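Local structure of branched-chain-amino-acid aminotransferase (Pseudomonas aeruginosa, 6NST) at residues D7-Y12 / R89-E94; Q72-R77 / V118-A123; V102-E107 / S114-H119; Y209-T214 / K239-D244. The protein probably catalyses the pyridoxal-phosphate-dependent transfer of the amino group between leucine, isoleucine or valine and 2-oxoglutarate, serving branched-chain amino-acid biosynthesis. The protein carries 1 engineered substitution. One frame throughout, in Å; residues are numbered along the deposited sequence.

Interaction 1: D7-Y12 / R89-E94; sequences DGVIWY and RENNLE
With CG of Asn91 anti to its carbonyl carbon (chi1 -69°) and the carboxamide turned crosswise to the chain (chi2 -80°), the amide of this residue is laid against the backbone of Val9 at the start of strand 9-12. Its OD1 accepts the Val9 N-H over 2.8 Å, a nearly straight bond that arrives in the carbonyl plane on a lone pair. Its ND2 gives a second bond of 3.1 Å to Val9 O, which lies in the plane of the Asn91 amide although the donor stands above the plane of the Val9 carbonyl. Gly8, having no side chain, lets OD1 come within 3.2 Å of its CA. Beside the polar pair, CG2 of Val9 rests on CB of Glu90 at 3.7 Å. Glu90 then folds away, bent at chi2, and its OE2 takes a salt bridge from NE of Arg89 at 3.2 Å.

Asn91 sits in the type I turn from Arg89 to Asn92, where a Schellman motif ends helix 77-89, and its ND2 also bonds Ala87 O in that helix. Gripped at both ends, the carboxamide is fixed in its rotation and joins strand to helix terminus at the surface as a neutral stand-in for a neighbouring peptide.

Interaction 2: Q72-R77 / V118-A123; sequences QIPYSR and VHVIIA
Val118 and Val120 point their side chains from the same face of strand 118-126 toward the loop formed by Ile73, Pro74 and Tyr75, and the meeting is mainly apolar, with no hydrogen bond between the segments. The proline ring crosses Val118 obliquely, its CD resting on CG1 of the valine at 3.6 Å while its CG approaches Val118 O to 3.3 Å. Val118 has CG1 anti to its own N (chi1 179°), which leaves Val118 CG2 beside that N and 3.3 Å from Gln72 O.

One methyl of Val120, CG2, meets three residues of 72-77. Ile73 crosses it at about a right angle, CG2 to CG2 at 4.0 Å. Tyr75 slides past it in the opposite direction and offers its ring edge, with CD2 at 3.9 Å from Val120 CG2. Pro74 CD lies 4.1 Å from the same methyl.

The side chain of Ile73 lies about 11 Å from that of Lys160, by similarity the cofactor-attachment lysine. The loop links helix 55-68, where Ile73 packs on Phe63 and Ala66, to helix 77-89, whose N-cap is Ser76. Trp11 of strand 9-12 meets the Tyr75 ring edge-to-face, and Ile80 of helix 77-89 also packs on Val120.

Interaction 3: V102-E107 / S114-H119; sequences VFYGSE and SGLKVH
Strands 96-104 and 118-126 run antiparallel here, Phe103 and His119 forming a hydrogen-bonded pair (Phe103 N to His119 O 2.9 Å, His119 N to Phe103 O 2.7 Å), Tyr104 and Val118 a non-hydrogen-bonded one, before a further bond from Gly105 N to Lys117 O. On the face carrying Phe103 and His119, CG of Phe103 takes the crowded position between N and carbonyl carbon (chi1 66°), so the ring folds over its partner and receives CB of His119 on its face, 3.8 Å from the ring centroid. The two rings are near parallel but slid apart, with little overlap. On the other face, CD1 of Leu116 lies over the Tyr104 ring in a CH-pi contact, while CG2 of Val118 meets its edge at Tyr104 CE1, 3.5 Å away.

Beyond the strand ends, Glu107 bends at chi2 and its OE1 takes a weak bond from Lys117 N. Its OE2 faces the edge of the His119 ring, 4.1 Å from NE2, too far for a bond. NE2 is buried without a partner, whereas ND1 bonds Asp13 OD2; with Lys117 NZ also above one ring face, the opposing charges leave its ionisation open.

Phe103 also meets His31 of the second subunit edge-to-face. Two neighbouring antiparallel strands joined by one loop make this a long-looped beta hairpin, lying at the subunit interface of this class-IV aminotransferase.

Interaction 4: Y209-T214 / K239-D244; sequences YTPEVT and KRITRD
Lys239 NZ is gripped by two groups, a salt bridge to Glu245 OE2 and a weak hydrogen bond to Arg240 O. The side chain starts with CG in the crowded position between N and carbonyl carbon, passes obliquely by the Tyr209 ring with Lys239 CE 3.6 Å from Tyr209 CD2, and bends at chi4 to bring NZ to both partners. Its backbone runs alongside 209-214. Lys239 N reaches Thr210 O over 3.3 Å, in the carbonyl plane and fairly straight (157°), and Lys239 O is met by Pro211 CA at 3.4 Å in a CA-H...O contact.

Ile241 supplies the apolar centre. Its extended branch ends in CD1, which presses on the backbone at Thr210 C, 3.6 Å away, and on Pro211 CD at 3.8 Å. Glu212, nearly eclipsed at chi1 (12°) and extended beyond, lays its CG along the Lys239 backbone; its OE2 meets the aliphatic CG of Arg240 at 3.4 Å, while the guanidinium forms salt bridges with Glu189 of its own chain and Glu189 of the third subunit.

Strands 207-210 and 235-238 are parallel neighbours joined through helix 220-231, a beta-alpha-beta connection. Lys239, next after strand 235-238, continues the pairing by bonding Thr210 of strand 207-210, with strand 199-204 flanking Tyr209 and Thr210 and helix 243-247 following, its N-cap Thr242.

Overall arrangement
Interactions 1, 2 and 3 belong to one antiparallel sheet, in which strands 9-12, 118-126 and 96-104 are successive neighbours. Interactions 2 and 3 share Val118 and His119, their centres about 11 Å apart, and both touch the second subunit. Interaction 1 crosses interaction 2 along the chain, its centre about 17 Å away; Trp11 O and Ile122 N, 2.9 Å apart, probably form a hydrogen bond between them. Helix 77-89 runs from the loop of interaction 2 to the turn of interaction 1. Interaction 4 comes last, in the separate mixed sheet, 34 to 40 Å from the others centre to centre. The contacts thus sample both halves of the subunit, each involved in assembly.

Interaction 1: D7-Y12 / R89-E94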
loop_
_atom_site.group_PDB
_atom_site.type_symbol
_atom_site.label_atom_id
_atom_site.label_comp_id
_atom_site.label_asym_id
_atom_site.label_seq_id
_atom_site.Cartn_x
_atom_site.Cartn_y
_atom_site.Cartn_z
ATOM N N ASP A 7 26.825 17.280 -37.905
ATOM C CA ASP A 7 27.212 16.551 -39.102
ATOM C C ASP A 7 27.240 15.055 -38.822
ATOM O O ASP A 7 27.554 14.614 -37.713
ATOM C CB ASP A 7 28.581 17.010 -39.607
ATOM C CG ASP A 7 28.516 18.332 -40.338
ATOM O OD1 ASP A 7 27.405 18.891 -40.458
ATOM O OD2 ASP A 7 29.573 18.812 -40.798
ATOM N N GLY A 8 26.907 14.274 -39.844
ATOM C CA GLY A 8 26.895 12.835 -39.742
ATOM C C GLY A 8 25.614 12.275 -40.310
ATOM O O GLY A 8 24.888 12.950 -41.046
ATOM N N VAL A 9 25.334 11.020 -39.963
ATOM C CA VAL A 9 24.167 10.317 -40.473
ATOM C C VAL A 9 23.453 9.623 -39.323
ATOM O O VAL A 9 24.038 9.322 -38.280
ATOM C CB VAL A 9 24.535 9.292 -41.569
ATOM C CG1 VAL A 9 25.059 10.004 -42.807
ATOM C CG2 VAL A 9 25.561 8.298 -41.045
ATOM N N ILE A 10 22.164 9.375 -39.530
ATOM C CA ILE A 10 21.337 8.625 -38.595
ATOM C C ILE A 10 20.592 7.560 -39.384
ATOM O O ILE A 10 19.997 7.857 -40.426
ATOM C CB ILE A 10 20.345 9.532 -37.842
ATOM C CG1 ILE A 10 21.092 10.534 -36.964
ATOM C CG2 ILE A 10 19.384 8.699 -37.005
ATOM C CD1 ILE A 10 20.193 11.569 -36.322
ATOM N N TRP A 11 20.639 6.323 -38.900
ATOM C CA TRP A 11 19.841 5.255 -39.488
ATOM C C TRP A 11 18.371 5.519 -39.193
ATOM O O TRP A 11 17.977 5.644 -38.030
ATOM C CB TRP A 11 20.277 3.905 -38.930
ATOM C CG TRP A 11 19.692 2.720 -39.632
ATOM C CD1 TRP A 11 20.238 2.038 -40.681
ATOM C CD2 TRP A 11 18.458 2.061 -39.325
ATOM N NE1 TRP A 11 19.418 0.998 -41.050
ATOM C CE2 TRP A 11 18.316 0.993 -40.233
ATOM C CE3 TRP A 11 17.456 2.273 -38.373
ATOM C CZ2 TRP A 11 17.217 0.134 -40.210
ATOM C CZ3 TRP A 11 16.364 1.425 -38.358
ATOM C CH2 TRP A 11 16.253 0.370 -39.269
ATOM N N TYR A 12 17.563 5.618 -40.245
ATOM C CA TYR A 12 16.166 6.033 -40.119
ATOM C C TYR A 12 15.333 5.151 -41.044
ATOM O O TYR A 12 15.282 5.386 -42.256
ATOM C CB TYR A 12 16.013 7.511 -40.462
ATOM C CG TYR A 12 14.720 8.161 -40.012
ATOM C CD1 TYR A 12 13.617 7.404 -39.641
ATOM C CD2 TYR A 12 14.605 9.544 -39.970
ATOM C CE1 TYR A 12 12.441 8.009 -39.235
ATOM C CE2 TYR A 12 13.437 10.155 -39.568
ATOM C CZ TYR A 12 12.357 9.384 -39.200
ATOM O OH TYR A 12 11.193 9.998 -38.799
ATOM N N ARG A 89 29.868 3.155 -37.388
ATOM C CA ARG A 89 30.858 3.126 -38.461
ATOM C C ARG A 89 30.718 4.331 -39.379
ATOM O O ARG A 89 31.694 5.051 -39.626
ATOM C CB ARG A 89 30.725 1.832 -39.262
ATOM C CG ARG A 89 31.668 1.746 -40.451
ATOM C CD ARG A 89 31.450 0.473 -41.248
ATOM N NE ARG A 89 30.075 0.351 -41.723
ATOM C CZ ARG A 89 29.169 -0.466 -41.193
ATOM N NH1 ARG A 89 29.495 -1.242 -40.168
ATOM N NH2 ARG A 89 27.942 -0.509 -41.690
ATOM N N GLU A 90 29.511 4.567 -39.899
ATOM C CA GLU A 90 29.331 5.586 -40.927
ATOM C C GLU A 90 29.596 6.993 -40.411
ATOM O O GLU A 90 29.849 7.894 -41.218
ATOM C CB GLU A 90 27.923 5.493 -41.516
ATOM C CG GLU A 90 27.624 4.148 -42.164
ATOM C CD GLU A 90 28.507 3.862 -43.365
ATOM O OE1 GLU A 90 28.883 4.818 -44.078
ATOM O OE2 GLU A 90 28.830 2.676 -43.595
ATOM N N ASN A 91 29.550 7.205 -39.098
ATOM C CA ASN A 91 29.933 8.481 -38.511
ATOM C C ASN A 91 31.403 8.528 -38.124
ATOM O O ASN A 91 31.863 9.557 -37.618
ATOM C CB ASN A 91 29.065 8.785 -37.287
ATOM C CG ASN A 91 27.627 9.073 -37.655
ATOM O OD1 ASN A 91 27.297 10.179 -38.078
ATOM N ND2 ASN A 91 26.761 8.078 -37.494
ATOM N N ASN A 92 32.145 7.439 -38.350
ATOM C CA ASN A 92 33.577 7.372 -38.056
ATOM C C ASN A 92 33.859 7.673 -36.586
ATOM O O ASN A 92 34.790 8.407 -36.251
ATOM C CB ASN A 92 34.373 8.310 -38.966
ATOM C CG ASN A 92 34.161 8.010 -40.436
ATOM O OD1 ASN A 92 33.238 8.533 -41.063
ATOM N ND2 ASN A 92 35.018 7.164 -40.996
ATOM N N LEU A 93 33.050 7.098 -35.701
ATOM C CA LEU A 93 33.164 7.344 -34.270
ATOM C C LEU A 93 34.126 6.337 -33.651
ATOM O O LEU A 93 33.945 5.124 -33.798
ATOM C CB LEU A 93 31.792 7.263 -33.602
ATOM C CG LEU A 93 30.781 8.300 -34.089
ATOM C CD1 LEU A 93 29.385 7.969 -33.595
ATOM C CD2 LEU A 93 31.193 9.693 -33.637
ATOM N N GLU A 94 35.151 6.845 -32.963
ATOM C CA GLU A 94 36.078 5.970 -32.255
ATOM C C GLU A 94 35.416 5.354 -31.029
ATOM O O GLU A 94 35.654 4.184 -30.705
ATOM C CB GLU A 94 37.330 6.755 -31.864
ATOM C CG GLU A 94 38.365 5.959 -31.093
ATOM C CD GLU A 94 39.563 6.804 -30.704
ATOM O OE1 GLU A 94 39.731 7.900 -31.279
ATOM O OE2 GLU A 94 40.332 6.377 -29.818
#

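Interaction 2: Q72-R77 / V118-A123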
loop_
_atom_site.group_PDB
_atom_site.type_symbol
_atom_site.label_atom_id
_atom_site.label_comp_id
_atom_site.label_asym_id
_atom_site.label_seq_id
_atom_site.Cartn_x
_atom_site.Cartn_y
_atom_site.Cartn_z
ATOM N N GLN A 72 5.170 -3.649 -32.703
ATOM C CA GLN A 72 5.780 -4.547 -33.679
ATOM C C GLN A 72 6.878 -3.788 -34.420
ATOM O O GLN A 72 6.592 -2.901 -35.231
ATOM C CB GLN A 72 4.725 -5.086 -34.642
ATOM C CG GLN A 72 5.252 -6.084 -35.664
ATOM C CD GLN A 72 5.726 -7.379 -35.031
ATOM O OE1 GLN A 72 6.917 -7.558 -34.776
ATOM N NE2 GLN A 72 4.795 -8.291 -34.780
ATOM N N ILE A 73 8.131 -4.129 -34.136
ATOM C CA ILE A 73 9.272 -3.526 -34.821
ATOM C C ILE A 73 9.284 -4.009 -36.268
ATOM O O ILE A 73 9.301 -5.223 -36.511
ATOM C CB ILE A 73 10.594 -3.865 -34.115
ATOM C CG1 ILE A 73 10.552 -3.410 -32.655
ATOM C CG2 ILE A 73 11.767 -3.226 -34.848
ATOM C CD1 ILE A 73 11.808 -3.747 -31.876
ATOM N N PRO A 74 9.286 -3.106 -37.254
ATOM C CA PRO A 74 9.212 -3.542 -38.657
ATOM C C PRO A 74 10.527 -4.104 -39.174
ATOM O O PRO A 74 10.680 -4.336 -40.377
ATOM C CB PRO A 74 8.829 -2.257 -39.408
ATOM C CG PRO A 74 8.455 -1.254 -38.341
ATOM C CD PRO A 74 9.242 -1.643 -37.136
ATOM N N TYR A 75 11.481 -4.319 -38.275
ATOM C CA TYR A 75 12.790 -4.835 -38.630
ATOM C C TYR A 75 13.164 -5.947 -37.664
ATOM O O TYR A 75 12.650 -6.030 -36.546
ATOM C CB TYR A 75 13.851 -3.722 -38.619
ATOM C CG TYR A 75 13.454 -2.555 -39.487
ATOM C CD1 TYR A 75 13.662 -2.588 -40.860
ATOM C CD2 TYR A 75 12.841 -1.433 -38.940
ATOM C CE1 TYR A 75 13.284 -1.534 -41.665
ATOM C CE2 TYR A 75 12.460 -0.372 -39.737
ATOM C CZ TYR A 75 12.685 -0.429 -41.098
ATOM O OH TYR A 75 12.305 0.618 -41.899
ATOM N N SER A 76 14.065 -6.808 -38.114
ATOM C CA SER A 76 14.486 -7.947 -37.321
ATOM C C SER A 76 15.692 -7.585 -36.463
ATOM O O SER A 76 16.298 -6.522 -36.608
ATOM C CB SER A 76 14.816 -9.126 -38.226
ATOM O OG SER A 76 15.879 -8.797 -39.102
ATOM N N ARG A 77 16.045 -8.501 -35.561
ATOM C CA ARG A 77 17.199 -8.273 -34.697
ATOM C C ARG A 77 18.484 -8.161 -35.509
ATOM O O ARG A 77 19.349 -7.333 -35.199
ATOM C CB ARG A 77 17.302 -9.392 -33.663
ATOM C CG ARG A 77 16.157 -9.396 -32.668
ATOM C CD ARG A 77 16.231 -10.591 -31.739
ATOM N NE ARG A 77 15.191 -10.543 -30.716
ATOM C CZ ARG A 77 13.932 -10.922 -30.913
ATOM N NH1 ARG A 77 13.549 -11.371 -32.100
ATOM N NH2 ARG A 77 13.055 -10.846 -29.924
ATOM N N VAL A 118 5.064 2.079 -37.056
ATOM C CA VAL A 118 6.228 1.995 -36.184
ATOM C C VAL A 118 7.454 2.453 -36.960
ATOM O O VAL A 118 7.742 1.934 -38.046
ATOM C CB VAL A 118 6.421 0.566 -35.651
ATOM C CG1 VAL A 118 7.652 0.494 -34.773
ATOM C CG2 VAL A 118 5.188 0.111 -34.883
ATOM N N HIS A 119 8.170 3.428 -36.406
ATOM C CA HIS A 119 9.418 3.921 -36.970
ATOM C C HIS A 119 10.570 3.589 -36.032
ATOM O O HIS A 119 10.384 3.462 -34.818
ATOM C CB HIS A 119 9.360 5.433 -37.205
ATOM C CG HIS A 119 8.263 5.858 -38.132
ATOM N ND1 HIS A 119 8.505 6.330 -39.404
ATOM C CD2 HIS A 119 6.919 5.879 -37.972
ATOM C CE1 HIS A 119 7.357 6.625 -39.986
ATOM N NE2 HIS A 119 6.379 6.361 -39.139
ATOM N N VAL A 120 11.767 3.450 -36.600
ATOM C CA VAL A 120 12.962 3.104 -35.839
ATOM C C VAL A 120 14.087 4.044 -36.252
ATOM O O VAL A 120 14.321 4.247 -37.448
ATOM C CB VAL A 120 13.381 1.638 -36.064
ATOM C CG1 VAL A 120 14.633 1.313 -35.269
ATOM C CG2 VAL A 120 12.248 0.693 -35.696
ATOM N N ILE A 121 14.787 4.612 -35.268
ATOM C CA ILE A 121 15.954 5.448 -35.525
ATOM C C ILE A 121 17.098 4.992 -34.633
ATOM O O ILE A 121 16.893 4.560 -33.494
ATOM C CB ILE A 121 15.670 6.952 -35.301
ATOM C CG1 ILE A 121 15.105 7.199 -33.894
ATOM C CG2 ILE A 121 14.743 7.478 -36.370
ATOM C CD1 ILE A 121 16.127 7.762 -32.915
ATOM N N ILE A 122 18.314 5.069 -35.172
ATOM C CA ILE A 122 19.505 4.709 -34.411
ATOM C C ILE A 122 20.554 5.795 -34.607
ATOM O O ILE A 122 21.214 5.856 -35.652
ATOM C CB ILE A 122 20.063 3.333 -34.818
ATOM C CG1 ILE A 122 18.973 2.264 -34.695
ATOM C CG2 ILE A 122 21.259 2.968 -33.947
ATOM C CD1 ILE A 122 19.404 0.893 -35.131
ATOM N N ALA A 123 20.723 6.646 -33.599
ATOM C CA ALA A 123 21.672 7.748 -33.637
ATOM C C ALA A 123 22.859 7.442 -32.734
ATOM O O ALA A 123 22.696 6.863 -31.655
ATOM C CB ALA A 123 21.009 9.057 -33.202
#

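Interaction 3: V102-E107 / S114-H119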
loop_
_atom_site.group_PDB
_atom_site.type_symbol
_atom_site.label_atom_id
_atom_site.label_comp_id
_atom_site.label_asym_id
_atom_site.label_seq_id
_atom_site.Cartn_x
_atom_site.Cartn_y
_atom_site.Cartn_z
ATOM N N VAL A 102 12.512 3.141 -30.848
ATOM C CA VAL A 102 11.344 2.680 -31.591
ATOM C C VAL A 102 10.160 3.537 -31.168
ATOM O O VAL A 102 9.909 3.700 -29.968
ATOM C CB VAL A 102 11.074 1.189 -31.325
ATOM C CG1 VAL A 102 9.807 0.735 -32.019
ATOM C CG2 VAL A 102 12.267 0.343 -31.753
ATOM N N PHE A 103 9.436 4.089 -32.143
ATOM C CA PHE A 103 8.358 5.013 -31.818
ATOM C C PHE A 103 7.248 4.933 -32.857
ATOM O O PHE A 103 7.484 4.595 -34.020
ATOM C CB PHE A 103 8.866 6.461 -31.698
ATOM C CG PHE A 103 9.377 7.051 -32.987
ATOM C CD1 PHE A 103 8.560 7.848 -33.774
ATOM C CD2 PHE A 103 10.685 6.836 -33.396
ATOM C CE1 PHE A 103 9.029 8.404 -34.951
ATOM C CE2 PHE A 103 11.161 7.390 -34.572
ATOM C CZ PHE A 103 10.332 8.177 -35.350
ATOM N N TYR A 104 6.030 5.246 -32.415
ATOM C CA TYR A 104 4.887 5.328 -33.314
ATOM C C TYR A 104 4.944 6.616 -34.125
ATOM O O TYR A 104 5.370 7.660 -33.635
ATOM C CB TYR A 104 3.578 5.273 -32.524
ATOM C CG TYR A 104 3.168 3.886 -32.081
ATOM C CD1 TYR A 104 3.332 2.790 -32.918
ATOM C CD2 TYR A 104 2.620 3.674 -30.822
ATOM C CE1 TYR A 104 2.957 1.520 -32.514
ATOM C CE2 TYR A 104 2.242 2.409 -30.410
ATOM C CZ TYR A 104 2.413 1.336 -31.258
ATOM O OH TYR A 104 2.040 0.076 -30.851
ATOM N N GLY A 105 4.495 6.536 -35.375
ATOM C CA GLY A 105 4.584 7.654 -36.291
ATOM C C GLY A 105 3.449 8.643 -36.124
ATOM O O GLY A 105 2.715 8.634 -35.133
ATOM N N SER A 106 3.303 9.510 -37.127
ATOM C CA SER A 106 2.245 10.514 -37.121
ATOM C C SER A 106 1.053 10.108 -37.982
ATOM O O SER A 106 0.653 10.844 -38.893
ATOM C CB SER A 106 2.810 11.859 -37.575
ATOM O OG SER A 106 3.475 11.728 -38.813
ATOM N N GLU A 107 0.469 8.942 -37.698
ATOM C CA GLU A 107 -0.682 8.463 -38.457
ATOM C C GLU A 107 -2.004 8.834 -37.792
ATOM O O GLU A 107 -2.863 9.467 -38.415
ATOM C CB GLU A 107 -0.585 6.948 -38.663
ATOM C CG GLU A 107 0.351 6.531 -39.787
ATOM C CD GLU A 107 1.798 6.847 -39.479
ATOM O OE1 GLU A 107 2.168 6.803 -38.287
ATOM O OE2 GLU A 107 2.563 7.143 -40.421
ATOM N N SER A 114 -4.046 0.955 -33.156
ATOM C CA SER A 114 -4.944 1.341 -34.240
ATOM C C SER A 114 -4.254 1.228 -35.596
ATOM O O SER A 114 -3.894 0.135 -36.033
ATOM C CB SER A 114 -5.458 2.767 -34.027
ATOM O OG SER A 114 -6.318 3.163 -35.083
ATOM N N GLY A 115 -4.079 2.368 -36.259
ATOM C CA GLY A 115 -3.409 2.403 -37.544
ATOM C C GLY A 115 -2.079 3.125 -37.476
ATOM O O GLY A 115 -1.688 3.819 -38.420
ATOM N N LEU A 116 -1.378 2.964 -36.358
ATOM C CA LEU A 116 -0.117 3.659 -36.143
ATOM C C LEU A 116 1.035 2.899 -36.781
ATOM O O LEU A 116 1.140 1.675 -36.655
ATOM C CB LEU A 116 0.142 3.838 -34.647
ATOM C CG LEU A 116 -0.849 4.728 -33.898
ATOM C CD1 LEU A 116 -0.528 4.764 -32.412
ATOM C CD2 LEU A 116 -0.843 6.130 -34.485
ATOM N N LYS A 117 1.904 3.633 -37.469
ATOM C CA LYS A 117 3.097 3.055 -38.066
ATOM C C LYS A 117 4.259 3.135 -37.086
ATOM O O LYS A 117 4.417 4.125 -36.366
ATOM C CB LYS A 117 3.455 3.772 -39.369
ATOM C CG LYS A 117 4.557 3.098 -40.170
ATOM C CD LYS A 117 4.797 3.821 -41.487
ATOM C CE LYS A 117 5.893 3.151 -42.300
ATOM N NZ LYS A 117 7.192 3.138 -41.571
ATOM N N VAL A 118 5.064 2.079 -37.056
ATOM C CA VAL A 118 6.228 1.995 -36.184
ATOM C C VAL A 118 7.454 2.453 -36.960
ATOM O O VAL A 118 7.742 1.934 -38.046
ATOM C CB VAL A 118 6.421 0.566 -35.651
ATOM C CG1 VAL A 118 7.652 0.494 -34.773
ATOM C CG2 VAL A 118 5.188 0.111 -34.883
ATOM N N HIS A 119 8.170 3.428 -36.406
ATOM C CA HIS A 119 9.418 3.921 -36.970
ATOM C C HIS A 119 10.570 3.589 -36.032
ATOM O O HIS A 119 10.384 3.462 -34.818
ATOM C CB HIS A 119 9.360 5.433 -37.205
ATOM C CG HIS A 119 8.263 5.858 -38.132
ATOM N ND1 HIS A 119 8.505 6.330 -39.404
ATOM C CD2 HIS A 119 6.919 5.879 -37.972
ATOM C CE1 HIS A 119 7.357 6.625 -39.986
ATOM N NE2 HIS A 119 6.379 6.361 -39.139
#

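Interaction 4: Y209-T214 / K239-D244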
loop_
_atom_site.group_PDB
_atom_site.type_symbol
_atom_site.label_atom_id
_atom_site.label_comp_id
_atom_site.label_asym_id
_atom_site.label_seq_id
_atom_site.Cartn_x
_atom_site.Cartn_y
_atom_site.Cartn_z
ATOM N N TYR A 209 25.805 -6.620 -1.990
ATOM C CA TYR A 209 24.353 -6.647 -1.919
ATOM C C TYR A 209 23.786 -5.715 -2.979
ATOM O O TYR A 209 24.366 -4.665 -3.270
ATOM C CB TYR A 209 23.848 -6.237 -0.530
ATOM C CG TYR A 209 24.336 -7.130 0.587
ATOM C CD1 TYR A 209 25.530 -6.863 1.244
ATOM C CD2 TYR A 209 23.604 -8.243 0.984
ATOM C CE1 TYR A 209 25.983 -7.677 2.266
ATOM C CE2 TYR A 209 24.048 -9.063 2.007
ATOM C CZ TYR A 209 25.238 -8.774 2.643
ATOM O OH TYR A 209 25.688 -9.584 3.661
ATOM N N THR A 210 22.660 -6.107 -3.562
ATOM C CA THR A 210 21.990 -5.298 -4.566
ATOM C C THR A 210 20.510 -5.642 -4.531
ATOM O O THR A 210 20.150 -6.779 -4.202
ATOM C CB THR A 210 22.572 -5.537 -5.971
ATOM O OG1 THR A 210 21.969 -4.638 -6.907
ATOM C CG2 THR A 210 22.336 -6.974 -6.428
ATOM N N PRO A 211 19.633 -4.681 -4.821
ATOM C CA PRO A 211 18.197 -4.984 -4.833
ATOM C C PRO A 211 17.873 -6.056 -5.861
ATOM O O PRO A 211 18.392 -6.047 -6.980
ATOM C CB PRO A 211 17.551 -3.642 -5.195
ATOM C CG PRO A 211 18.558 -2.615 -4.788
ATOM C CD PRO A 211 19.897 -3.246 -5.030
ATOM N N GLU A 212 17.023 -6.996 -5.460
ATOM C CA GLU A 212 16.576 -8.034 -6.375
ATOM C C GLU A 212 15.791 -7.418 -7.527
ATOM O O GLU A 212 15.177 -6.356 -7.392
ATOM C CB GLU A 212 15.721 -9.059 -5.629
ATOM C CG GLU A 212 15.317 -8.605 -4.233
ATOM C CD GLU A 212 14.415 -9.597 -3.524
ATOM O OE1 GLU A 212 14.764 -10.796 -3.479
ATOM O OE2 GLU A 212 13.355 -9.175 -3.015
ATOM N N VAL A 213 15.827 -8.089 -8.678
ATOM C CA VAL A 213 15.137 -7.613 -9.873
ATOM C C VAL A 213 13.642 -7.571 -9.589
ATOM O O VAL A 213 12.881 -8.424 -10.059
ATOM C CB VAL A 213 15.451 -8.498 -11.091
ATOM C CG1 VAL A 213 15.061 -7.789 -12.380
ATOM C CG2 VAL A 213 16.923 -8.875 -11.107
ATOM N N THR A 214 13.216 -6.573 -8.817
ATOM C CA THR A 214 11.847 -6.495 -8.329
ATOM C C THR A 214 11.090 -5.386 -9.047
ATOM O O THR A 214 10.356 -5.643 -10.006
ATOM C CB THR A 214 11.842 -6.257 -6.817
ATOM O OG1 THR A 214 12.996 -6.875 -6.235
ATOM C CG2 THR A 214 10.606 -6.858 -6.190
ATOM N N LYS A 239 18.595 -9.031 -2.367
ATOM C CA LYS A 239 17.599 -8.983 -1.307
ATOM C C LYS A 239 17.040 -7.570 -1.227
ATOM O O LYS A 239 17.506 -6.654 -1.910
ATOM C CB LYS A 239 18.192 -9.425 0.036
ATOM C CG LYS A 239 19.201 -8.464 0.639
ATOM C CD LYS A 239 19.715 -9.002 1.969
ATOM C CE LYS A 239 20.485 -7.947 2.744
ATOM N NZ LYS A 239 19.608 -6.812 3.127
ATOM N N ARG A 240 16.020 -7.408 -0.389
ATOM C CA ARG A 240 15.446 -6.090 -0.166
ATOM C C ARG A 240 16.381 -5.267 0.707
ATOM O O ARG A 240 16.830 -5.727 1.761
ATOM C CB ARG A 240 14.069 -6.208 0.484
ATOM C CG ARG A 240 13.127 -7.149 -0.243
ATOM C CD ARG A 240 11.833 -7.325 0.525
ATOM N NE ARG A 240 10.783 -6.434 0.045
ATOM C CZ ARG A 240 9.588 -6.320 0.613
ATOM N NH1 ARG A 240 9.294 -7.037 1.689
ATOM N NH2 ARG A 240 8.688 -5.487 0.108
ATOM N N ILE A 241 16.679 -4.051 0.261
ATOM C CA ILE A 241 17.632 -3.167 0.916
ATOM C C ILE A 241 16.894 -1.911 1.351
ATOM O O ILE A 241 16.185 -1.291 0.550
ATOM C CB ILE A 241 18.804 -2.811 -0.017
ATOM C CG1 ILE A 241 19.595 -4.063 -0.391
ATOM C CG2 ILE A 241 19.710 -1.773 0.631
ATOM C CD1 ILE A 241 20.697 -3.802 -1.393
ATOM N N THR A 242 17.059 -1.536 2.614
ATOM C CA THR A 242 16.487 -0.294 3.105
ATOM C C THR A 242 17.466 0.856 2.884
ATOM O O THR A 242 18.654 0.655 2.618
ATOM C CB THR A 242 16.127 -0.412 4.584
ATOM O OG1 THR A 242 17.325 -0.577 5.353
ATOM C CG2 THR A 242 15.218 -1.609 4.811
ATOM N N ARG A 243 16.954 2.082 3.000
ATOM C CA ARG A 243 17.811 3.243 2.788
ATOM C C ARG A 243 18.891 3.339 3.861
ATOM O O ARG A 243 20.040 3.684 3.562
ATOM C CB ARG A 243 16.973 4.522 2.740
ATOM C CG ARG A 243 16.384 4.956 4.074
ATOM C CD ARG A 243 16.262 6.466 4.134
ATOM N NE ARG A 243 15.083 6.941 3.428
ATOM C CZ ARG A 243 14.941 8.166 2.940
ATOM N NH1 ARG A 243 13.820 8.495 2.318
ATOM N NH2 ARG A 243 15.919 9.054 3.057
ATOM N N ASP A 244 18.553 3.024 5.114
ATOM C CA ASP A 244 19.540 3.122 6.179
ATOM C C ASP A 244 20.534 1.969 6.156
ATOM O O ASP A 244 21.610 2.082 6.752
ATOM C CB ASP A 244 18.850 3.223 7.546
ATOM C CG ASP A 244 17.754 2.190 7.743
ATOM O OD1 ASP A 244 17.593 1.718 8.891
ATOM O OD2 ASP A 244 17.049 1.854 6.767
#